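PDB 3TXV: probable tagatose 6-phosphate kinase from Sinorhizobium meliloti, which probably acts in carbohydrate metabolism, perhaps as a tagatose-6-phosphate kinase, and resembles the GatZ/KbaZ-type subunits of tagatose-bisphosphate aldolase. Local coordinates for residues A[234-239]-A[346-351]; A[242-247]-A[275-280]; A[325-328]-A[333-336]. One frame throughout, in Å; residues are numbered along the deposited sequence.

Contact 1 of 3, residues A[234-239]-A[346-351]; sequences FGNENV and RLQRHF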
loop_
_atom_site.group_PDB
_atom_site.type_symbol
_atom_site.label_atom_id
_atom_site.label_comp_id
_atom_site.label_asym_id
_atom_site.label_seq_id
_atom_site.Cartn_x
_atom_site.Cartn_y
_atom_site.Cartn_z
ATOM N N PHE A 234 9.230 10.650 1.963
ATOM C CA PHE A 234 8.662 11.239 3.206
ATOM C C PHE A 234 9.398 10.720 4.443
ATOM O O PHE A 234 9.823 9.569 4.478
ATOM C CB PHE A 234 7.149 11.035 3.333
ATOM C CG PHE A 234 6.730 9.611 3.328
ATOM C CD1 PHE A 234 6.242 9.030 2.168
ATOM C CD2 PHE A 234 6.813 8.842 4.487
ATOM C CE1 PHE A 234 5.866 7.692 2.154
ATOM C CE2 PHE A 234 6.450 7.495 4.500
ATOM C CZ PHE A 234 5.983 6.912 3.345
ATOM N N GLY A 235 9.573 11.572 5.450
ATOM C CA GLY A 235 10.306 11.182 6.676
ATOM C C GLY A 235 9.361 10.948 7.828
ATOM O O GLY A 235 8.173 10.778 7.599
ATOM N N ASN A 236 9.856 10.946 9.063
ATOM C CA ASN A 236 8.951 10.963 10.228
ATOM C C ASN A 236 8.008 12.150 10.211
ATOM O O ASN A 236 6.794 11.967 10.307
ATOM C CB ASN A 236 9.702 10.929 11.559
ATOM C CG ASN A 236 10.375 9.601 11.816
ATOM O OD1 ASN A 236 9.892 8.548 11.403
ATOM N ND2 ASN A 236 11.503 9.643 12.488
ATOM N N GLU A 237 8.558 13.354 10.059
ATOM C CA GLU A 237 7.754 14.573 10.208
ATOM C C GLU A 237 7.841 15.573 9.092
ATOM O O GLU A 237 7.492 16.748 9.300
ATOM C CB GLU A 237 8.150 15.334 11.453
ATOM C CG GLU A 237 8.357 14.523 12.684
ATOM C CD GLU A 237 9.155 15.294 13.693
ATOM O OE1 GLU A 237 9.602 16.417 13.361
ATOM O OE2 GLU A 237 9.335 14.786 14.818
ATOM N N ASN A 238 8.322 15.144 7.929
ATOM C CA ASN A 238 8.423 16.038 6.776
ATOM C C ASN A 238 8.279 15.299 5.448
ATOM O O ASN A 238 8.692 14.160 5.335
ATOM C CB ASN A 238 9.680 16.952 6.894
ATOM C CG ASN A 238 10.635 16.846 5.675
ATOM O OD1 ASN A 238 10.907 17.854 4.948
ATOM N ND2 ASN A 238 11.177 15.626 5.462
ATOM N N VAL A 239 7.642 15.946 4.474
ATOM C CA VAL A 239 7.416 15.412 3.128
ATOM C C VAL A 239 8.270 16.187 2.105
ATOM O O VAL A 239 8.433 17.416 2.204
ATOM C CB VAL A 239 5.906 15.523 2.748
ATOM C CG1 VAL A 239 5.596 15.011 1.315
ATOM C CG2 VAL A 239 5.032 14.820 3.785
ATOM N N ARG A 346 8.307 7.774 21.636
ATOM C CA ARG A 346 6.877 7.861 21.952
ATOM C C ARG A 346 6.149 8.697 20.871
ATOM O O ARG A 346 5.305 8.178 20.138
ATOM C CB ARG A 346 6.625 8.393 23.379
ATOM C CG ARG A 346 5.205 8.156 23.874
ATOM C CD ARG A 346 4.967 8.472 25.374
ATOM N NE ARG A 346 4.533 9.856 25.592
ATOM C CZ ARG A 346 5.329 10.944 25.510
ATOM N NH1 ARG A 346 6.634 10.853 25.219
ATOM N NH2 ARG A 346 4.825 12.152 25.713
ATOM N N LEU A 347 6.514 9.965 20.736
ATOM C CA LEU A 347 5.961 10.790 19.701
ATOM C C LEU A 347 5.786 9.991 18.404
ATOM O O LEU A 347 4.712 9.962 17.813
ATOM C CB LEU A 347 6.836 12.040 19.516
ATOM C CG LEU A 347 6.897 12.819 18.199
ATOM C CD1 LEU A 347 5.546 13.167 17.736
ATOM C CD2 LEU A 347 7.652 14.063 18.412
ATOM N N GLN A 348 6.834 9.314 17.981
ATOM C CA GLN A 348 6.820 8.642 16.705
ATOM C C GLN A 348 6.049 7.345 16.625
ATOM O O GLN A 348 5.631 6.943 15.535
ATOM C CB GLN A 348 8.227 8.427 16.200
ATOM C CG GLN A 348 8.467 9.251 14.997
ATOM C CD GLN A 348 9.105 10.531 15.341
ATOM O OE1 GLN A 348 10.030 10.544 16.154
ATOM N NE2 GLN A 348 8.650 11.629 14.731
ATOM N N ARG A 349 5.875 6.667 17.749
ATOM C CA ARG A 349 5.046 5.478 17.735
ATOM C C ARG A 349 3.625 5.814 17.266
ATOM O O ARG A 349 2.982 4.997 16.597
ATOM C CB ARG A 349 5.022 4.807 19.096
ATOM C CG ARG A 349 6.115 3.811 19.273
ATOM C CD ARG A 349 5.906 2.924 20.483
ATOM N NE ARG A 349 5.915 3.638 21.757
ATOM C CZ ARG A 349 7.005 4.133 22.333
ATOM N NH1 ARG A 349 8.183 4.016 21.728
ATOM N NH2 ARG A 349 6.905 4.762 23.510
ATOM N N HIS A 350 3.163 7.024 17.584
ATOM C CA HIS A 350 1.797 7.439 17.268
ATOM C C HIS A 350 1.719 8.364 16.055
ATOM O O HIS A 350 0.749 8.317 15.262
ATOM C CB HIS A 350 1.132 8.095 18.510
ATOM C CG HIS A 350 1.192 7.236 19.726
ATOM N ND1 HIS A 350 0.273 6.243 19.977
ATOM C CD2 HIS A 350 2.107 7.157 20.716
ATOM C CE1 HIS A 350 0.600 5.602 21.083
ATOM N NE2 HIS A 350 1.709 6.143 21.555
ATOM N N PHE A 351 2.736 9.206 15.896
ATOM C CA PHE A 351 2.548 10.342 15.016
ATOM C C PHE A 351 3.307 10.358 13.724
ATOM O O PHE A 351 2.952 11.104 12.814
ATOM C CB PHE A 351 2.674 11.626 15.794
ATOM C CG PHE A 351 1.625 11.749 16.842
ATOM C CD1 PHE A 351 0.281 11.942 16.475
ATOM C CD2 PHE A 351 1.937 11.618 18.182
ATOM C CE1 PHE A 351 -0.726 12.030 17.421
ATOM C CE2 PHE A 351 0.907 11.715 19.153
ATOM C CZ PHE A 351 -0.412 11.923 18.760
#
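The side-chain amides of N236 and Q348 lie one over the other, their planes 17° apart. Each group offers a face to its partner, with N236 ND2 3.8 Å from Q348 CD. The aliphatic part of the glutamine adds to this, N236 CG lying 3.7 Å from the methylene Q348 CG. The side chains cross at about a right angle; the bend of Q348 at its second torsion (chi2 95°) turns its amide over N236. At the end of this amide stands the carboxylate of E237, its plane turned 31° from that of the glutamine. Beyond it, the exposed methyl L347 CD2 comes to 4.0 Å from E237 OE2, a plain van der Waals touch on the solvent side.

Asparagine suits its place, being short enough for the tight turn, with an amide whose flat face can stack while its OD1 shares a hydrogen bond with S352 OG. Glutamine serves on the buried side because its longer chain spans the distance from the helix to the loop; it also packs on Y338. With an alanine at Q348 the amide of N236 would probably lose its stacking partner, and a gap would open between loop and helix.

The loop closes a small β-hairpin between strands 233-234 and 239-240, pinned by G235 N to N238 O at 2.7 Å. Its far end meets helix 342-351, and a backbone bond from N236 fastens the loop to Y353. The other flank of the helix faces helix 319-329, where R349 forms a salt bridge with E324.

Contact 2 of 3, residues A[242-247]-A[275-280]; sequences YDRARA and LRELVA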
loop_
_atom_site.group_PDB
_atom_site.type_symbol
_atom_site.label_atom_id
_atom_site.label_comp_id
_atom_site.label_asym_id
_atom_site.label_seq_id
_atom_site.Cartn_x
_atom_site.Cartn_y
_atom_site.Cartn_z
ATOM N N TYR A 242 7.079 16.344 -5.100
ATOM C CA TYR A 242 7.459 16.048 -6.483
ATOM C C TYR A 242 7.879 17.278 -7.271
ATOM O O TYR A 242 7.071 18.161 -7.532
ATOM C CB TYR A 242 6.276 15.363 -7.195
ATOM C CG TYR A 242 6.413 15.123 -8.693
ATOM C CD1 TYR A 242 7.590 14.606 -9.244
ATOM C CD2 TYR A 242 5.337 15.382 -9.550
ATOM C CE1 TYR A 242 7.706 14.384 -10.612
ATOM C CE2 TYR A 242 5.438 15.160 -10.935
ATOM C CZ TYR A 242 6.626 14.658 -11.451
ATOM O OH TYR A 242 6.736 14.433 -12.796
ATOM N N ASP A 243 9.149 17.322 -7.652
ATOM C CA ASP A 243 9.658 18.401 -8.469
ATOM C C ASP A 243 9.579 18.009 -9.937
ATOM O O ASP A 243 10.292 17.121 -10.406
ATOM C CB ASP A 243 11.082 18.771 -8.061
ATOM C CG ASP A 243 11.436 20.192 -8.449
ATOM O OD1 ASP A 243 11.257 20.560 -9.630
ATOM O OD2 ASP A 243 11.864 20.955 -7.564
ATOM N N ARG A 244 8.678 18.683 -10.645
ATOM C CA ARG A 244 8.380 18.413 -12.051
ATOM C C ARG A 244 9.626 18.641 -12.921
ATOM O O ARG A 244 9.894 17.885 -13.863
ATOM C CB ARG A 244 7.202 19.279 -12.499
ATOM C CG ARG A 244 6.554 18.844 -13.796
ATOM C CD ARG A 244 5.070 19.256 -13.849
ATOM N NE ARG A 244 4.699 19.967 -15.076
ATOM C CZ ARG A 244 5.093 19.647 -16.318
ATOM N NH1 ARG A 244 5.860 18.576 -16.545
ATOM N NH2 ARG A 244 4.697 20.384 -17.361
ATOM N N ALA A 245 10.398 19.664 -12.568
ATOM C CA ALA A 245 11.688 19.909 -13.202
ATOM C C ALA A 245 12.644 18.729 -13.032
ATOM O O ALA A 245 13.092 18.163 -14.024
ATOM C CB ALA A 245 12.323 21.209 -12.682
ATOM N N ARG A 246 12.949 18.357 -11.789
ATOM C CA ARG A 246 13.929 17.278 -11.514
ATOM C C ARG A 246 13.625 15.913 -12.221
ATOM O O ARG A 246 14.522 15.095 -12.420
ATOM C CB ARG A 246 14.168 17.107 -9.990
ATOM N N ALA A 247 12.373 15.700 -12.626
ATOM C CA ALA A 247 11.987 14.473 -13.312
ATOM C C ALA A 247 11.395 14.715 -14.705
ATOM O O ALA A 247 10.288 14.266 -15.004
ATOM C CB ALA A 247 11.014 13.679 -12.450
ATOM N N LEU A 275 0.153 15.159 -6.740
ATOM C CA LEU A 275 -0.530 13.982 -7.226
ATOM C C LEU A 275 -0.983 14.076 -8.690
ATOM O O LEU A 275 -0.963 13.081 -9.404
ATOM C CB LEU A 275 -1.713 13.655 -6.312
ATOM C CG LEU A 275 -1.644 12.409 -5.405
ATOM C CD1 LEU A 275 -0.323 12.196 -4.718
ATOM C CD2 LEU A 275 -2.743 12.480 -4.370
ATOM N N ARG A 276 -1.386 15.269 -9.130
ATOM C CA ARG A 276 -1.970 15.454 -10.474
ATOM C C ARG A 276 -0.838 15.536 -11.492
ATOM O O ARG A 276 -0.895 14.929 -12.574
ATOM C CB ARG A 276 -2.875 16.704 -10.541
ATOM N N GLU A 277 0.204 16.262 -11.117
ATOM C CA GLU A 277 1.375 16.365 -11.948
ATOM C C GLU A 277 2.029 14.987 -12.133
ATOM O O GLU A 277 2.464 14.637 -13.246
ATOM C CB GLU A 277 2.356 17.401 -11.381
ATOM C CG GLU A 277 1.831 18.851 -11.417
ATOM C CD GLU A 277 2.888 19.914 -11.055
ATOM O OE1 GLU A 277 4.011 19.568 -10.619
ATOM O OE2 GLU A 277 2.599 21.120 -11.214
ATOM N N LEU A 278 2.074 14.180 -11.077
ATOM C CA LEU A 278 2.714 12.881 -11.230
ATOM C C LEU A 278 2.055 12.086 -12.354
ATOM O O LEU A 278 2.747 11.465 -13.161
ATOM C CB LEU A 278 2.727 12.092 -9.930
ATOM C CG LEU A 278 3.940 12.268 -9.005
ATOM C CD1 LEU A 278 3.642 11.724 -7.619
ATOM C CD2 LEU A 278 5.225 11.625 -9.518
ATOM N N VAL A 279 0.724 12.142 -12.421
ATOM C CA VAL A 279 -0.043 11.363 -13.383
ATOM C C VAL A 279 0.184 11.884 -14.781
ATOM O O VAL A 279 0.644 11.139 -15.643
ATOM C CB VAL A 279 -1.532 11.371 -13.085
ATOM C CG1 VAL A 279 -2.295 10.761 -14.255
ATOM C CG2 VAL A 279 -1.800 10.599 -11.813
ATOM N N ALA A 280 -0.142 13.157 -15.006
ATOM C CA ALA A 280 0.232 13.854 -16.230
ATOM C C ALA A 280 1.623 13.422 -16.767
ATOM O O ALA A 280 1.742 12.996 -17.933
ATOM C CB ALA A 280 0.203 15.348 -15.975
#
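One face of the Y242 ring is covered by L278, whose CD2 sits 3.5 Å from the ring centroid and only 2° off the normal, a clear CH-pi contact. The site is on the outside of a (β/α)8 (TIM) barrel: helix 272-280 belongs to the crossover between the parallel strands 261-264 and 283-288, and Y242 comes from the loop that follows the hairpin strand 239-240. The first torsion of Y242, near 173°, places its CG opposite the backbone N and sends the ring toward the helix. R244 CA approaches the opposite face near its rim, so the ring is flanked on both sides, while A247 CB and the backbone carbon of E277 meet its edge. Tyrosine fits because its broad face accepts the leucine while its hydroxyl, hydrogen-bonded to D281 OD2, keeps a polar partner at the end of the helix. Leucine is equally apt, since besides covering the ring it reaches inward to F283 and L286 of the last barrel strand.

Nearer the solvent, R244 and E277 cross at about a right angle. Their charges are opposite, yet their flat groups stand 80° apart and R244 NE remains 4.5 Å from E277 OE1, beyond a salt bridge. What touches that carboxylate oxygen is the aliphatic part of the arginine: R244 CD lies 3.4 Å from E277 OE1.

Contact 3 of 3, residues A[325-328]-A[333-336]; sequences AVMR and NWAK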
loop_
_atom_site.group_PDB
_atom_site.type_symbol
_atom_site.label_atom_id
_atom_site.label_comp_id
_atom_site.label_asym_id
_atom_site.label_seq_id
_atom_site.Cartn_x
_atom_site.Cartn_y
_atom_site.Cartn_z
ATOM N N ALA A 325 0.881 0.550 24.690
ATOM C CA ALA A 325 1.351 -0.561 25.478
ATOM C C ALA A 325 1.753 -1.741 24.638
ATOM O O ALA A 325 2.755 -2.349 24.865
ATOM C CB ALA A 325 0.317 -0.951 26.431
ATOM N N VAL A 326 0.942 -2.031 23.650
ATOM C CA VAL A 326 1.153 -3.079 22.681
ATOM C C VAL A 326 2.357 -2.915 21.790
ATOM O O VAL A 326 3.029 -3.853 21.471
ATOM C CB VAL A 326 -0.043 -3.192 21.845
ATOM C CG1 VAL A 326 0.288 -3.824 20.613
ATOM C CG2 VAL A 326 -1.029 -3.954 22.546
HETATM N N MSE A 327 2.587 -1.701 21.354
HETATM C CA MSE A 327 3.749 -1.351 20.589
HETATM C C MSE A 327 4.988 -1.482 21.431
HETATM O O MSE A 327 6.038 -1.755 20.929
HETATM C CB MSE A 327 3.621 0.059 20.026
HETATM C CG MSE A 327 3.179 0.158 18.587
HETATM SE SE MSE A 327 2.718 1.828 18.073
HETATM C CE MSE A 327 4.024 2.070 16.954
ATOM N N ARG A 328 4.870 -1.205 22.713
ATOM C CA ARG A 328 6.031 -1.141 23.594
ATOM C C ARG A 328 6.463 -2.550 23.986
ATOM O O ARG A 328 7.649 -2.800 24.283
ATOM C CB ARG A 328 5.749 -0.269 24.820
ATOM C CG ARG A 328 6.075 1.228 24.633
ATOM C CD ARG A 328 6.065 2.008 25.959
ATOM N NE ARG A 328 7.100 1.497 26.825
ATOM C CZ ARG A 328 7.030 1.337 28.148
ATOM N NH1 ARG A 328 5.953 1.666 28.843
ATOM N NH2 ARG A 328 8.086 0.811 28.781
ATOM N N ASN A 333 8.173 -4.434 14.789
ATOM C CA ASN A 333 7.647 -3.732 13.634
ATOM C C ASN A 333 7.884 -2.249 13.602
ATOM O O ASN A 333 7.693 -1.616 12.549
ATOM C CB ASN A 333 6.167 -3.987 13.541
ATOM C CG ASN A 333 5.859 -5.423 13.211
ATOM O OD1 ASN A 333 6.604 -6.076 12.492
ATOM N ND2 ASN A 333 4.762 -5.931 13.745
ATOM N N TRP A 334 8.284 -1.681 14.738
ATOM C CA TRP A 334 8.703 -0.272 14.755
ATOM C C TRP A 334 10.178 -0.052 15.097
ATOM O O TRP A 334 10.686 1.054 14.917
ATOM C CB TRP A 334 7.780 0.615 15.647
ATOM C CG TRP A 334 7.859 0.384 17.144
ATOM C CD1 TRP A 334 7.060 -0.417 17.859
ATOM C CD2 TRP A 334 8.790 0.968 18.072
ATOM N NE1 TRP A 334 7.423 -0.401 19.183
ATOM C CE2 TRP A 334 8.489 0.436 19.346
ATOM C CE3 TRP A 334 9.869 1.871 17.948
ATOM C CZ2 TRP A 334 9.219 0.778 20.517
ATOM C CZ3 TRP A 334 10.603 2.232 19.119
ATOM C CH2 TRP A 334 10.271 1.672 20.383
ATOM N N ALA A 335 10.873 -1.090 15.558
ATOM C CA ALA A 335 12.156 -0.866 16.249
ATOM C C ALA A 335 13.250 -0.256 15.357
ATOM O O ALA A 335 14.043 0.610 15.813
ATOM C CB ALA A 335 12.643 -2.119 16.924
ATOM N N LYS A 336 13.253 -0.698 14.095
ATOM C CA LYS A 336 14.215 -0.261 13.104
ATOM C C LYS A 336 13.923 1.142 12.610
ATOM O O LYS A 336 14.757 1.724 11.923
ATOM C CB LYS A 336 14.240 -1.200 11.876
ATOM C CG LYS A 336 14.491 -2.699 12.149
ATOM C CD LYS A 336 15.342 -3.370 11.034
ATOM C CE LYS A 336 14.695 -3.430 9.599
ATOM N NZ LYS A 336 14.994 -2.287 8.644
#
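W334 and M327 join helix 319-329 to the short helix 332-335 that follows it, in the helical region after the last strand of the (β/α)8 barrel. The tight part is buried. There W334 NE1 donates to M327 O, 2.6 Å away, in a nearly straight bond (170° at the hydrogen). The oxygen lies in the plane of the indole, at its edge, but the donor stands 44° above the carbonyl plane. Tryptophan suits the place because one N-H can serve a carbonyl in the last turn of a helix, where regular backbone partners run out, while its remaining surface packs on Y360 and meets R349 in a cation-pi contact. With chi1 at 69°, its CG sits between the backbone N and the carbonyl carbon, directing the indole back to the first helix.

M327, modelled as selenomethionine, adds an apolar arm bent at its third torsion. Its CG and CE each lie 4.0 Å from W334 CD1, and SE stands obliquely to the five-membered ring at 5.5 Å from the centroid, a Met-aromatic contact.

The loose side belongs to R328. Its CB is directed away from the second helix and the residue is exposed, as suits a charged one, though part of its chain lies against R349. Little of it meets the indole: its backbone atom R328 N comes no nearer than 4.4 Å to W334 NE1.

Contacts 1 and 3 are neighbours, their centres about 14 Å apart, and both involve the helical region beyond the barrel. Helix 342-351 joins them: its R349 packs on M327, R328 and W334, while its other side receives the hairpin loop of contact 1. Contact 2 sits apart from contact 1, their centres about 24 Å from each other, on a helix packed outside the barrel, although segments 234-239 and 242-247 almost adjoin in sequence. Contact 3 is buried and relies on a directed indole bond; contacts 1 and 2 are partly buried, the former mainly polar with stacked amides, the latter apolar inside, with opposite charges near each other but unbridged outside.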